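Local coordinates for protein diaminopimelate decarboxylase (Methanocaldococcus jannaschii, PDB 1TWI) that catalyses the pyridoxal-phosphate-dependent decarboxylation of meso-diaminopimelate to L-lysine, the last step of lysine biosynthesis by the diaminopimelate pathway, and works as a homodimer, at residues Glu26-Pro31 and Arg402-Ser407; Gly300-Lys305 and Leu379-Val384. All blocks are in the same frame, centred on the assembly; numbering follows the deposited sequence.

Contact 1 of 2, residues Glu26-Pro31 and Arg402-Ser407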
ATOM      1  N   GLU A  26      23.517  10.337   7.551  1.00 17.29           N
ATOM      2  CA  GLU A  26      24.098  11.652   7.240  1.00 19.34           C
ATOM      3  C   GLU A  26      24.596  11.796   5.790  1.00 18.72           C
ATOM      4  O   GLU A  26      24.393  12.821   5.145  1.00 19.46           O
ATOM      5  CB  GLU A  26      25.259  11.981   8.187  1.00 20.61           C
ATOM      6  CG  GLU A  26      24.765  12.265   9.618  1.00 24.00           C
ATOM      7  CD  GLU A  26      25.911  12.416  10.633  1.00 26.89           C
ATOM      8  OE1 GLU A  26      25.616  12.556  11.845  1.00 25.06           O
ATOM      9  OE2 GLU A  26      27.086  12.392  10.212  1.00 27.45           O
ATOM     10  N   LYS A  27      25.235  10.776   5.277  1.00 17.34           N
ATOM     11  CA  LYS A  27      25.722  10.880   3.944  1.00 17.30           C
ATOM     12  C   LYS A  27      24.618  10.744   2.885  1.00 17.99           C
ATOM     13  O   LYS A  27      24.587  11.507   1.908  1.00 15.70           O
ATOM     14  CB  LYS A  27      26.780   9.820   3.740  1.00 18.74           C
ATOM     15  CG  LYS A  27      27.258   9.640   2.309  1.00 19.98           C
ATOM     16  CD  LYS A  27      28.450   8.690   2.296  1.00 23.25           C
ATOM     17  CE  LYS A  27      28.838   8.327   0.880  1.00 25.96           C
ATOM     18  NZ  LYS A  27      30.103   7.518   0.877  1.00 27.57           N
ATOM     19  N   PHE A  28      23.674   9.820   3.104  1.00 15.15           N
ATOM     20  CA  PHE A  28      22.648   9.567   2.095  1.00 14.84           C
ATOM     21  C   PHE A  28      21.262  10.178   2.346  1.00 14.87           C
ATOM     22  O   PHE A  28      20.425  10.145   1.446  1.00 15.60           O
ATOM     23  CB  PHE A  28      22.509   8.056   1.856  1.00 11.99           C
ATOM     24  CG  PHE A  28      23.743   7.408   1.312  1.00 14.02           C
ATOM     25  CD1 PHE A  28      24.015   7.425  -0.077  1.00 15.55           C
ATOM     26  CD2 PHE A  28      24.655   6.763   2.173  1.00 13.34           C
ATOM     27  CE1 PHE A  28      25.171   6.802  -0.595  1.00 14.45           C
ATOM     28  CE2 PHE A  28      25.809   6.152   1.675  1.00 11.68           C
ATOM     29  CZ  PHE A  28      26.075   6.164   0.291  1.00 14.41           C
ATOM     30  N   GLY A  29      21.036  10.749   3.524  1.00 13.74           N
ATOM     31  CA  GLY A  29      19.753  11.347   3.828  1.00 13.84           C
ATOM     32  C   GLY A  29      18.785  10.328   4.392  1.00 14.10           C
ATOM     33  O   GLY A  29      19.039   9.122   4.319  1.00 14.68           O
ATOM     34  N   THR A  30      17.705  10.794   4.993  1.00 12.42           N
ATOM     35  CA  THR A  30      16.676   9.903   5.546  1.00 13.20           C
ATOM     36  C   THR A  30      15.318  10.287   4.887  1.00 13.02           C
ATOM     37  O   THR A  30      15.163  11.419   4.462  1.00 13.42           O
ATOM     38  CB  THR A  30      16.566  10.097   7.086  1.00 13.82           C
ATOM     39  OG1 THR A  30      16.596  11.489   7.378  1.00 15.54           O
ATOM     40  CG2 THR A  30      17.747   9.454   7.803  1.00 14.47           C
ATOM     41  N   PRO A  31      14.325   9.366   4.838  1.00 12.13           N
ATOM     42  CA  PRO A  31      14.413   7.978   5.307  1.00 11.46           C
ATOM     43  C   PRO A  31      15.317   7.170   4.409  1.00 12.63           C
ATOM     44  O   PRO A  31      15.448   7.471   3.234  1.00 11.73           O
ATOM     45  CB  PRO A  31      12.959   7.501   5.274  1.00 12.65           C
ATOM     46  CG  PRO A  31      12.408   8.220   4.086  1.00 13.32           C
ATOM     47  CD  PRO A  31      13.013   9.629   4.206  1.00 11.49           C
ATOM     48  N   ARG A 402      15.495   6.424  -0.784  1.00 11.64           N
ATOM     49  CA  ARG A 402      16.756   5.896  -1.289  1.00 13.57           C
ATOM     50  C   ARG A 402      17.011   4.583  -0.572  1.00 11.95           C
ATOM     51  O   ARG A 402      16.450   4.363   0.490  1.00  8.77           O
ATOM     52  CB  ARG A 402      17.905   6.815  -0.899  1.00 13.78           C
ATOM     53  CG  ARG A 402      18.286   7.799  -1.969  1.00 19.53           C
ATOM     54  CD  ARG A 402      19.392   8.726  -1.486  1.00 18.72           C
ATOM     55  NE  ARG A 402      20.043   9.367  -2.618  1.00 18.29           N
ATOM     56  CZ  ARG A 402      21.120  10.137  -2.498  1.00 24.38           C
ATOM     57  NH1 ARG A 402      21.649  10.381  -1.267  1.00 18.70           N
ATOM     58  NH2 ARG A 402      21.714  10.597  -3.606  1.00 22.03           N
ATOM     59  N   MET A 403      17.868   3.742  -1.162  1.00 12.12           N
ATOM     60  CA  MET A 403      18.303   2.490  -0.552  1.00 13.54           C
ATOM     61  C   MET A 403      19.786   2.320  -0.883  1.00 13.39           C
ATOM     62  O   MET A 403      20.187   2.586  -2.026  1.00 11.88           O
ATOM     63  CB  MET A 403      17.623   1.248  -1.140  1.00 11.34           C
ATOM     64  CG  MET A 403      16.097   1.351  -1.174  1.00 17.92           C
ATOM     65  SD  MET A 403      15.328  -0.341  -1.074  1.00 25.84           S
ATOM     66  CE  MET A 403      16.008  -1.106  -2.683  1.00 18.80           C
ATOM     67  N   VAL A 404      20.574   1.830   0.086  1.00 11.36           N
ATOM     68  CA  VAL A 404      21.981   1.563  -0.152  1.00 10.23           C
ATOM     69  C   VAL A 404      22.227   0.091   0.199  1.00 11.70           C
ATOM     70  O   VAL A 404      21.419  -0.538   0.940  1.00 11.50           O
ATOM     71  CB  VAL A 404      22.936   2.435   0.713  1.00 11.32           C
ATOM     72  CG1 VAL A 404      22.871   3.901   0.270  1.00 11.78           C
ATOM     73  CG2 VAL A 404      22.567   2.353   2.222  1.00  7.98           C
ATOM     74  N   LEU A 405      23.312  -0.449  -0.366  1.00  9.21           N
ATOM     75  CA  LEU A 405      23.761  -1.812  -0.133  1.00  9.79           C
ATOM     76  C   LEU A 405      25.108  -1.698   0.605  1.00 11.12           C
ATOM     77  O   LEU A 405      26.016  -0.984   0.130  1.00 12.15           O
ATOM     78  CB  LEU A 405      23.988  -2.569  -1.454  1.00  8.74           C
ATOM     79  CG  LEU A 405      24.442  -4.040  -1.270  1.00  9.27           C
ATOM     80  CD1 LEU A 405      23.296  -4.985  -0.895  1.00  8.72           C
ATOM     81  CD2 LEU A 405      25.101  -4.496  -2.540  1.00  8.34           C
ATOM     82  N   THR A 406      25.217  -2.327   1.786  1.00 10.22           N
ATOM     83  CA  THR A 406      26.469  -2.308   2.534  1.00 11.45           C
ATOM     84  C   THR A 406      27.096  -3.629   2.169  1.00 11.36           C
ATOM     85  O   THR A 406      26.459  -4.682   2.257  1.00 11.20           O
ATOM     86  CB  THR A 406      26.266  -2.214   4.081  1.00 12.24           C
ATOM     87  OG1 THR A 406      25.322  -3.206   4.493  1.00 11.88           O
ATOM     88  CG2 THR A 406      25.802  -0.823   4.484  1.00 10.91           C
ATOM     89  N   SER A 407      28.368  -3.556   1.807  1.00 11.53           N
ATOM     90  CA  SER A 407      29.115  -4.681   1.279  1.00 13.38           C
ATOM     91  C   SER A 407      30.578  -4.571   1.724  1.00 14.59           C
ATOM     92  O   SER A 407      31.031  -3.493   2.139  1.00 13.12           O
ATOM     93  CB  SER A 407      29.025  -4.584  -0.256  1.00 16.09           C
ATOM     94  OG  SER A 407      30.017  -5.346  -0.929  1.00 19.79           O
TER
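Phe28 and Val404 meet methyl to ring face. Phe28 CB lies 4.0 Å from Arg402 NH1. CG stands anti to the carbonyl carbon of Phe28, beside its backbone N (chi1 -63°); CG1 of Val404 lies over the centre of one ring face, 3.6 Å from the centroid and 5° off the ring normal. CD1 comes nearest, 3.7 Å from that methyl, and CZ at the far end is still 3.9 Å from Val404 CG1, a CH-pi contact centred on the ring. Lys27 CG covers the opposite face nearer the rim. Phe28, the last helical residue before Gly29 leaves with positive phi, packs the end of helix 21-28 against strand 402-407 of the mixed beta domain that accompanies the TIM-barrel domain in this decarboxylase family; Val411 of the adjoining strand 410-415 also touches the Phe28 side chain. At the helix end the extended arm of Arg402 crosses Phe28 at about a right angle and brings NH1 to Phe28 O, 3.0 Å away, with an N-H...O angle of 151°. The acceptor lies near the guanidinium plane, while Arg402 NE is engaged in a salt bridge with Glu416. Phe28 O also accepts a hydrogen bond from Arg417 NH2.

Contact 2 of 2, residues Gly300-Lys305 and Leu379-Val384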
ATOM      1  N   GLY A 300      17.491  -6.186   5.755  1.00  9.40           N
ATOM      2  CA  GLY A 300      17.066  -4.779   5.585  1.00 10.35           C
ATOM      3  C   GLY A 300      16.759  -3.978   6.827  1.00 10.63           C
ATOM      4  O   GLY A 300      16.113  -4.487   7.757  1.00 12.37           O
ATOM      5  N   TYR A 301      17.241  -2.734   6.870  1.00 10.18           N
ATOM      6  CA  TYR A 301      16.992  -1.861   8.019  1.00 10.51           C
ATOM      7  C   TYR A 301      16.511  -0.556   7.436  1.00 11.59           C
ATOM      8  O   TYR A 301      17.007  -0.157   6.404  1.00 13.14           O
ATOM      9  CB  TYR A 301      18.294  -1.605   8.800  1.00  9.35           C
ATOM     10  CG  TYR A 301      18.865  -2.928   9.321  1.00 11.56           C
ATOM     11  CD1 TYR A 301      19.588  -3.755   8.467  1.00 11.28           C
ATOM     12  CD2 TYR A 301      18.581  -3.391  10.641  1.00 12.35           C
ATOM     13  CE1 TYR A 301      20.014  -5.007   8.860  1.00 11.86           C
ATOM     14  CE2 TYR A 301      19.028  -4.672  11.074  1.00 11.17           C
ATOM     15  CZ  TYR A 301      19.737  -5.465  10.161  1.00 12.76           C
ATOM     16  OH  TYR A 301      20.138  -6.749  10.472  1.00 10.49           O
ATOM     17  N   LEU A 302      15.541   0.088   8.092  1.00 11.79           N
ATOM     18  CA  LEU A 302      15.058   1.382   7.622  1.00 11.09           C
ATOM     19  C   LEU A 302      15.411   2.461   8.667  1.00 12.19           C
ATOM     20  O   LEU A 302      14.966   2.378   9.832  1.00 10.32           O
ATOM     21  CB  LEU A 302      13.538   1.345   7.409  1.00 10.71           C
ATOM     22  CG  LEU A 302      12.853   2.663   6.980  1.00 12.96           C
ATOM     23  CD1 LEU A 302      13.451   3.205   5.662  1.00 11.01           C
ATOM     24  CD2 LEU A 302      11.378   2.394   6.847  1.00 10.97           C
ATOM     25  N   LEU A 303      16.201   3.459   8.241  1.00  9.68           N
ATOM     26  CA  LEU A 303      16.616   4.540   9.134  1.00 10.29           C
ATOM     27  C   LEU A 303      15.722   5.743   8.922  1.00 10.92           C
ATOM     28  O   LEU A 303      15.430   6.128   7.785  1.00 11.93           O
ATOM     29  CB  LEU A 303      18.086   4.947   8.837  1.00  9.79           C
ATOM     30  CG  LEU A 303      19.059   3.760   8.744  1.00  9.95           C
ATOM     31  CD1 LEU A 303      20.513   4.240   8.455  1.00  9.16           C
ATOM     32  CD2 LEU A 303      18.999   2.971  10.040  1.00 11.49           C
ATOM     33  N   GLY A 304      15.257   6.308  10.022  1.00 11.74           N
ATOM     34  CA  GLY A 304      14.383   7.463   9.969  1.00 15.39           C
ATOM     35  C   GLY A 304      14.854   8.463  11.020  1.00 15.38           C
ATOM     36  O   GLY A 304      15.105   8.095  12.167  1.00 16.14           O
ATOM     37  N   LYS A 305      15.007   9.712  10.620  1.00 15.57           N
ATOM     38  CA  LYS A 305      15.434  10.704  11.545  1.00 15.76           C
ATOM     39  C   LYS A 305      14.250  11.286  12.315  1.00 15.12           C
ATOM     40  O   LYS A 305      13.119  11.478  11.776  1.00 14.43           O
ATOM     41  CB  LYS A 305      16.214  11.804  10.809  1.00 19.62           C
ATOM     42  CG  LYS A 305      16.601  13.010  11.711  1.00 23.63           C
ATOM     43  CD  LYS A 305      17.739  13.899  11.077  1.00 26.97           C
ATOM     44  CE  LYS A 305      17.280  14.638   9.837  1.00 29.09           C
ATOM     45  NZ  LYS A 305      18.381  15.573   9.388  1.00 32.38           N
ATOM     46  N   LEU A 379      16.523   6.585  14.108  1.00 12.11           N
ATOM     47  CA  LEU A 379      16.031   5.331  14.625  1.00 12.44           C
ATOM     48  C   LEU A 379      16.190   4.292  13.501  1.00 14.00           C
ATOM     49  O   LEU A 379      16.106   4.654  12.317  1.00 14.16           O
ATOM     50  CB  LEU A 379      14.538   5.403  14.988  1.00 12.84           C
ATOM     51  CG  LEU A 379      14.069   6.504  15.937  1.00 13.20           C
ATOM     52  CD1 LEU A 379      12.611   6.220  16.290  1.00 13.32           C
ATOM     53  CD2 LEU A 379      14.928   6.473  17.246  1.00 13.40           C
ATOM     54  N   ALA A 380      16.438   3.025  13.861  1.00 12.78           N
ATOM     55  CA  ALA A 380      16.519   1.955  12.879  1.00 12.11           C
ATOM     56  C   ALA A 380      15.337   0.984  13.119  1.00 12.95           C
ATOM     57  O   ALA A 380      15.104   0.482  14.267  1.00 11.91           O
ATOM     58  CB  ALA A 380      17.855   1.199  13.019  1.00 12.79           C
ATOM     59  N   ILE A 381      14.605   0.696  12.049  1.00 12.87           N
ATOM     60  CA  ILE A 381      13.486  -0.236  12.136  1.00 10.99           C
ATOM     61  C   ILE A 381      14.038  -1.477  11.476  1.00 11.70           C
ATOM     62  O   ILE A 381      14.408  -1.481  10.282  1.00 10.09           O
ATOM     63  CB  ILE A 381      12.270   0.319  11.341  1.00 13.64           C
ATOM     64  CG1 ILE A 381      11.823   1.660  11.971  1.00 13.72           C
ATOM     65  CG2 ILE A 381      11.074  -0.705  11.384  1.00 12.32           C
ATOM     66  CD1 ILE A 381      10.974   2.571  10.915  1.00 15.06           C
ATOM     67  N   PHE A 382      14.083  -2.557  12.246  1.00 10.96           N
ATOM     68  CA  PHE A 382      14.637  -3.822  11.763  1.00 10.64           C
ATOM     69  C   PHE A 382      13.762  -4.670  10.857  1.00 10.30           C
ATOM     70  O   PHE A 382      12.549  -4.589  10.892  1.00 11.64           O
ATOM     71  CB  PHE A 382      14.965  -4.755  12.936  1.00 11.04           C
ATOM     72  CG  PHE A 382      16.253  -4.425  13.666  1.00 13.84           C
ATOM     73  CD1 PHE A 382      16.630  -3.089  13.877  1.00 12.62           C
ATOM     74  CD2 PHE A 382      17.030  -5.442  14.197  1.00 13.05           C
ATOM     75  CE1 PHE A 382      17.775  -2.790  14.632  1.00 14.13           C
ATOM     76  CE2 PHE A 382      18.195  -5.171  14.967  1.00 11.62           C
ATOM     77  CZ  PHE A 382      18.554  -3.841  15.178  1.00 13.71           C
ATOM     78  N   ASP A 383      14.437  -5.506  10.073  1.00 10.31           N
ATOM     79  CA  ASP A 383      13.803  -6.567   9.314  1.00  9.17           C
ATOM     80  C   ASP A 383      12.794  -6.048   8.282  1.00 10.57           C
ATOM     81  O   ASP A 383      11.658  -6.500   8.219  1.00 10.20           O
ATOM     82  CB  ASP A 383      13.132  -7.493  10.337  1.00 10.04           C
ATOM     83  CG  ASP A 383      14.134  -8.066  11.346  1.00 13.38           C
ATOM     84  OD1 ASP A 383      15.219  -8.512  10.895  1.00 12.38           O
ATOM     85  OD2 ASP A 383      13.868  -8.076  12.574  1.00 13.23           O
ATOM     86  N   VAL A 384      13.238  -5.106   7.475  1.00  9.61           N
ATOM     87  CA  VAL A 384      12.362  -4.543   6.456  1.00  8.32           C
ATOM     88  C   VAL A 384      12.862  -4.905   5.055  1.00  9.68           C
ATOM     89  O   VAL A 384      12.506  -4.237   4.065  1.00 10.90           O
ATOM     90  CB  VAL A 384      12.344  -3.035   6.584  1.00  8.72           C
ATOM     91  CG1 VAL A 384      11.576  -2.584   7.858  1.00  9.41           C
ATOM     92  CG2 VAL A 384      13.845  -2.494   6.599  1.00  6.85           C
TER
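An antiparallel strand pair in the mixed beta domain joins 300-305 to 379-384, and it illustrates how a ladder can finish in a turn of chain close to an active site. Leu302 and Ile381 form a hydrogen-bonded pair, Leu302 N to Ile381 O at 2.9 Å and Ile381 N to Leu302 O at 2.8 Å; Gly304 and Leu379 repeat the pattern. Between them Leu303 faces Ala380 as a non-hydrogen-bonded pair, its CD2 resting 3.7 Å from Ala380 CB. On the same face as these two, Tyr301 and Phe382 make a T-shaped stack with planes 79° apart. Tyrosine supplies the edge: CE2 stands 3.7 Å above the Phe382 ring plane, over its centre. The other face carries Leu302 and Ile381 side by side, CD2 of the leucine 4.1 Å from CD1 of the isoleucine. Beyond the ladder the chain turns through Asp383, which has positive phi and whose OD2 is held in a salt bridge with Lys257. Val384, its side chain about 6 Å from that of Arg329, which lines the pocket of the bound product lysine, then folds back over Gly300. Val384 N donates to Gly300 O at 3.0 Å from above the carbonyl plane, while Val384 CG2, set between the backbone N and carbonyl carbon of its own residue, lies 3.2 Å from Gly300 O.

From the N terminus, the chain passes helix 21-28 and the turn of contact 1, enters strand 32-36, and then runs through the pyridoxal-binding TIM barrel before returning along strand 300-311. Contact 2 closes the inner loop when strand 378-382 comes back against that strand. Strand 402-407 follows in order and closes the outer loop at contact 1, so contact 2 is nested inside contact 1. Strand 32-36 lies between 300-311 and 402-407, joining both contacts to one mixed sheet. Their centres are about 11 Å apart, and they touch directly: Thr30 OG1 lies 3.5 Å from Lys305 CB, and Pro31 CB packs against Leu303 O.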